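Long-range contact in M152 protein (Murid herpesvirus 1, PDB 4G59), which is an MHC class I-like viral glycoprotein that probably acts in immune evasion by down-regulating RAE-1 family NKG2D ligands and host MHC class I molecules: residues A208-L213 with V251-T256. Sequence-based numbering, arbitrary orientation.
With NAG (2-acetamido-2-deoxy-beta-D-glucopyranose), chain F.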
ATOM      1  N   ALA B 208       1.484   4.070  14.649  1.00 29.75           N
ATOM      2  CA  ALA B 208       1.957   4.696  13.413  1.00 30.49           C
ATOM      3  C   ALA B 208       3.432   5.049  13.513  1.00 25.86           C
ATOM      4  O   ALA B 208       3.792   6.205  13.654  1.00 31.45           O
ATOM      5  CB  ALA B 208       1.138   5.916  13.056  1.00 19.70           C
ATOM      6  N   TYR B 209       4.286   4.041  13.433  1.00 26.84           N
ATOM      7  CA  TYR B 209       5.711   4.260  13.555  1.00 31.60           C
ATOM      8  C   TYR B 209       6.255   5.007  12.353  1.00 35.35           C
ATOM      9  O   TYR B 209       5.732   4.916  11.240  1.00 34.44           O
ATOM     10  CB  TYR B 209       6.450   2.927  13.672  1.00 30.30           C
ATOM     11  CG  TYR B 209       5.986   2.036  14.804  1.00 27.33           C
ATOM     12  CD1 TYR B 209       6.445   2.218  16.102  1.00 30.02           C
ATOM     13  CD2 TYR B 209       5.117   0.982  14.561  1.00 26.21           C
ATOM     14  CE1 TYR B 209       6.027   1.371  17.137  1.00 29.50           C
ATOM     15  CE2 TYR B 209       4.696   0.142  15.574  1.00 26.70           C
ATOM     16  CZ  TYR B 209       5.142   0.342  16.851  1.00 30.85           C
ATOM     17  OH  TYR B 209       4.701  -0.513  17.837  1.00 33.79           O
ATOM     18  N   ASN B 210       7.316   5.764  12.596  1.00 34.52           N
ATOM     19  CA  ASN B 210       8.011   6.455  11.530  1.00 31.62           C
ATOM     20  C   ASN B 210       9.459   5.995  11.499  1.00 34.31           C
ATOM     21  O   ASN B 210      10.166   6.071  12.504  1.00 36.50           O
ATOM     22  CB  ASN B 210       7.939   7.969  11.733  1.00 39.58           C
ATOM     23  CG  ASN B 210       8.643   8.738  10.633  1.00 51.87           C
ATOM     24  OD1 ASN B 210       9.191   8.149   9.702  1.00 64.46           O
ATOM     25  ND2 ASN B 210       8.631  10.062  10.736  1.00 52.36           N
ATOM     26  N   ILE B 211       9.899   5.528  10.339  1.00 35.96           N
ATOM     27  CA  ILE B 211      11.281   5.116  10.165  1.00 33.85           C
ATOM     28  C   ILE B 211      11.947   6.059   9.150  1.00 37.34           C
ATOM     29  O   ILE B 211      11.386   6.334   8.084  1.00 43.47           O
ATOM     30  CB  ILE B 211      11.364   3.647   9.727  1.00 32.34           C
ATOM     31  CG1 ILE B 211      12.802   3.206   9.537  1.00 29.83           C
ATOM     32  CG2 ILE B 211      10.616   3.409   8.450  1.00 37.55           C
ATOM     33  CD1 ILE B 211      12.943   1.673   9.626  1.00 37.72           C
ATOM     34  N   SER B 212      13.117   6.579   9.504  1.00 34.35           N
ATOM     35  CA  SER B 212      13.845   7.493   8.647  1.00 38.08           C
ATOM     36  C   SER B 212      15.321   7.339   9.006  1.00 43.60           C
ATOM     37  O   SER B 212      15.651   6.612   9.953  1.00 41.94           O
ATOM     38  CB  SER B 212      13.362   8.929   8.863  1.00 40.69           C
ATOM     39  OG  SER B 212      13.733   9.407  10.149  1.00 37.87           O
ATOM     40  N   LEU B 213      16.206   7.987   8.249  1.00 42.39           N
ATOM     41  CA  LEU B 213      17.649   7.885   8.503  1.00 43.51           C
ATOM     42  C   LEU B 213      18.122   9.143   9.206  1.00 45.98           C
ATOM     43  O   LEU B 213      17.620  10.228   8.926  1.00 45.98           O
ATOM     44  CB  LEU B 213      18.420   7.713   7.195  1.00 47.56           C
ATOM     45  CG  LEU B 213      19.708   6.898   7.226  1.00 49.21           C
ATOM     46  CD1 LEU B 213      19.352   5.433   7.406  1.00 39.26           C
ATOM     47  CD2 LEU B 213      20.530   7.119   5.945  1.00 46.73           C
ATOM     48  N   VAL B 251      16.456   5.651  12.273  1.00 39.45           N
ATOM     49  CA  VAL B 251      15.708   6.093  13.447  1.00 37.50           C
ATOM     50  C   VAL B 251      14.262   5.657  13.298  1.00 34.20           C
ATOM     51  O   VAL B 251      13.624   5.923  12.273  1.00 33.75           O
ATOM     52  CB  VAL B 251      15.780   7.615  13.668  1.00 39.70           C
ATOM     53  CG1 VAL B 251      15.020   8.003  14.940  1.00 38.00           C
ATOM     54  CG2 VAL B 251      17.221   8.052  13.776  1.00 34.86           C
ATOM     55  N   ILE B 252      13.772   4.961  14.322  1.00 35.43           N
ATOM     56  CA  ILE B 252      12.409   4.464  14.349  1.00 32.81           C
ATOM     57  C   ILE B 252      11.723   5.169  15.493  1.00 31.47           C
ATOM     58  O   ILE B 252      12.161   5.066  16.637  1.00 34.81           O
ATOM     59  CB  ILE B 252      12.391   2.964  14.615  1.00 29.43           C
ATOM     60  CG1 ILE B 252      13.135   2.222  13.510  1.00 31.89           C
ATOM     61  CG2 ILE B 252      10.982   2.466  14.659  1.00 26.73           C
ATOM     62  CD1 ILE B 252      13.388   0.738  13.817  1.00 32.54           C
ATOM     63  N   SER B 253      10.664   5.906  15.200  1.00 31.09           N
ATOM     64  CA  SER B 253      10.019   6.687  16.236  1.00 34.17           C
ATOM     65  C   SER B 253       8.539   6.348  16.402  1.00 34.55           C
ATOM     66  O   SER B 253       7.837   6.053  15.439  1.00 34.19           O
ATOM     67  CB  SER B 253      10.201   8.167  15.954  1.00 34.57           C
ATOM     68  OG  SER B 253       9.337   8.553  14.922  1.00 45.06           O
ATOM     69  N   SER B 254       8.084   6.387  17.648  1.00 37.59           N
ATOM     70  CA  SER B 254       6.734   5.979  18.012  1.00 31.97           C
ATOM     71  C   SER B 254       5.961   7.178  18.537  1.00 32.50           C
ATOM     72  O   SER B 254       6.522   8.035  19.222  1.00 32.53           O
ATOM     73  CB  SER B 254       6.810   4.914  19.099  1.00 32.81           C
ATOM     74  OG  SER B 254       5.550   4.747  19.720  1.00 33.29           O
ATOM     75  N   PRO B 255       4.669   7.257  18.202  1.00 34.52           N
ATOM     76  CA  PRO B 255       3.892   8.406  18.670  1.00 36.64           C
ATOM     77  C   PRO B 255       3.815   8.426  20.195  1.00 38.20           C
ATOM     78  O   PRO B 255       3.517   9.471  20.763  1.00 35.63           O
ATOM     79  CB  PRO B 255       2.487   8.162  18.080  1.00 30.85           C
ATOM     80  CG  PRO B 255       2.668   7.117  17.010  1.00 35.89           C
ATOM     81  CD  PRO B 255       3.897   6.344  17.330  1.00 30.57           C
ATOM     82  N   THR B 256       4.081   7.296  20.847  1.00 37.23           N
ATOM     83  CA  THR B 256       4.054   7.270  22.308  1.00 35.92           C
ATOM     84  C   THR B 256       5.292   7.903  22.938  1.00 36.38           C
ATOM     85  O   THR B 256       5.379   8.005  24.164  1.00 38.59           O
ATOM     86  CB  THR B 256       3.853   5.869  22.850  1.00 33.15           C
ATOM     87  OG1 THR B 256       4.958   5.054  22.451  1.00 35.06           O
ATOM     88  CG2 THR B 256       2.588   5.298  22.305  1.00 32.70           C
TER
HETATM   89  C1  NAG F 402       8.096  11.067   9.935  1.00 80.95           C
HETATM   90  C2  NAG F 402       7.255  11.892  10.902  1.00 78.97           C
HETATM   91  C3  NAG F 402       6.633  13.057  10.149  1.00 81.67           C
HETATM   92  C4  NAG F 402       7.763  13.856   9.525  1.00 80.23           C
HETATM   93  C5  NAG F 402       8.541  12.932   8.598  1.00 81.30           C
HETATM   94  C6  NAG F 402       9.653  13.684   7.878  1.00 80.74           C
HETATM   95  C7  NAG F 402       6.208  10.812  12.804  1.00 79.86           C
HETATM   96  C8  NAG F 402       5.087   9.948  13.303  1.00 71.35           C
HETATM   97  N2  NAG F 402       6.221  11.069  11.499  1.00 74.92           N
HETATM   98  O3  NAG F 402       5.906  13.870  11.040  1.00 78.10           O
HETATM   99  O4  NAG F 402       7.236  14.936   8.790  1.00 77.79           O
HETATM  100  O5  NAG F 402       9.097  11.894   9.374  1.00 87.50           O
HETATM  101  O6  NAG F 402      10.374  12.789   7.062  1.00 91.72           O
HETATM  102  O7  NAG F 402       7.057  11.245  13.582  1.00 71.87           O
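An antiparallel strand pair joins Asn210, Ile211 and Ser212 to Ser253, Ile252 and Val251. Strand 210-213 is one of the two edge strands of its four-stranded sheet within this chain. Two reciprocal pairs of backbone hydrogen bonds hold it. Asn210 N gives to Ser253 O (2.9 Å), and Ser253 N returns to Asn210 O (2.7 Å). Ser212 and Val251 repeat this, with Val251 N to Ser212 O at 2.6 Å. Between them sits the non-hydrogen-bonded pair Ile211 and Ile252. Their side chains lie side by side and point the same way, Ile211 CD1 being 3.9 Å from Ile252 CG1. They face strands 196-203 and 231-238 of a second antiparallel sheet, consistent with the immunoglobulin-like sandwich of an MHC-type alpha3 domain. Tyr209 packs there too. Its ring rests obliquely against Ser254 CB (4.0 Å from CD1), and its OH is hydrogen-bonded to Val205 O. On the other face Asn210 carries an N-linked GlcNAc. Asn210 CG, anti to the backbone N (chi1 -179°), carries the ND2 bonded to NAG C1. Ser253 OG lies alongside, 3.5 Å from Asn210 CB and 3.8 Å from NAG O7. Past the strands, Pro255 CG and CD both lie 3.7 Å from Ala208 O.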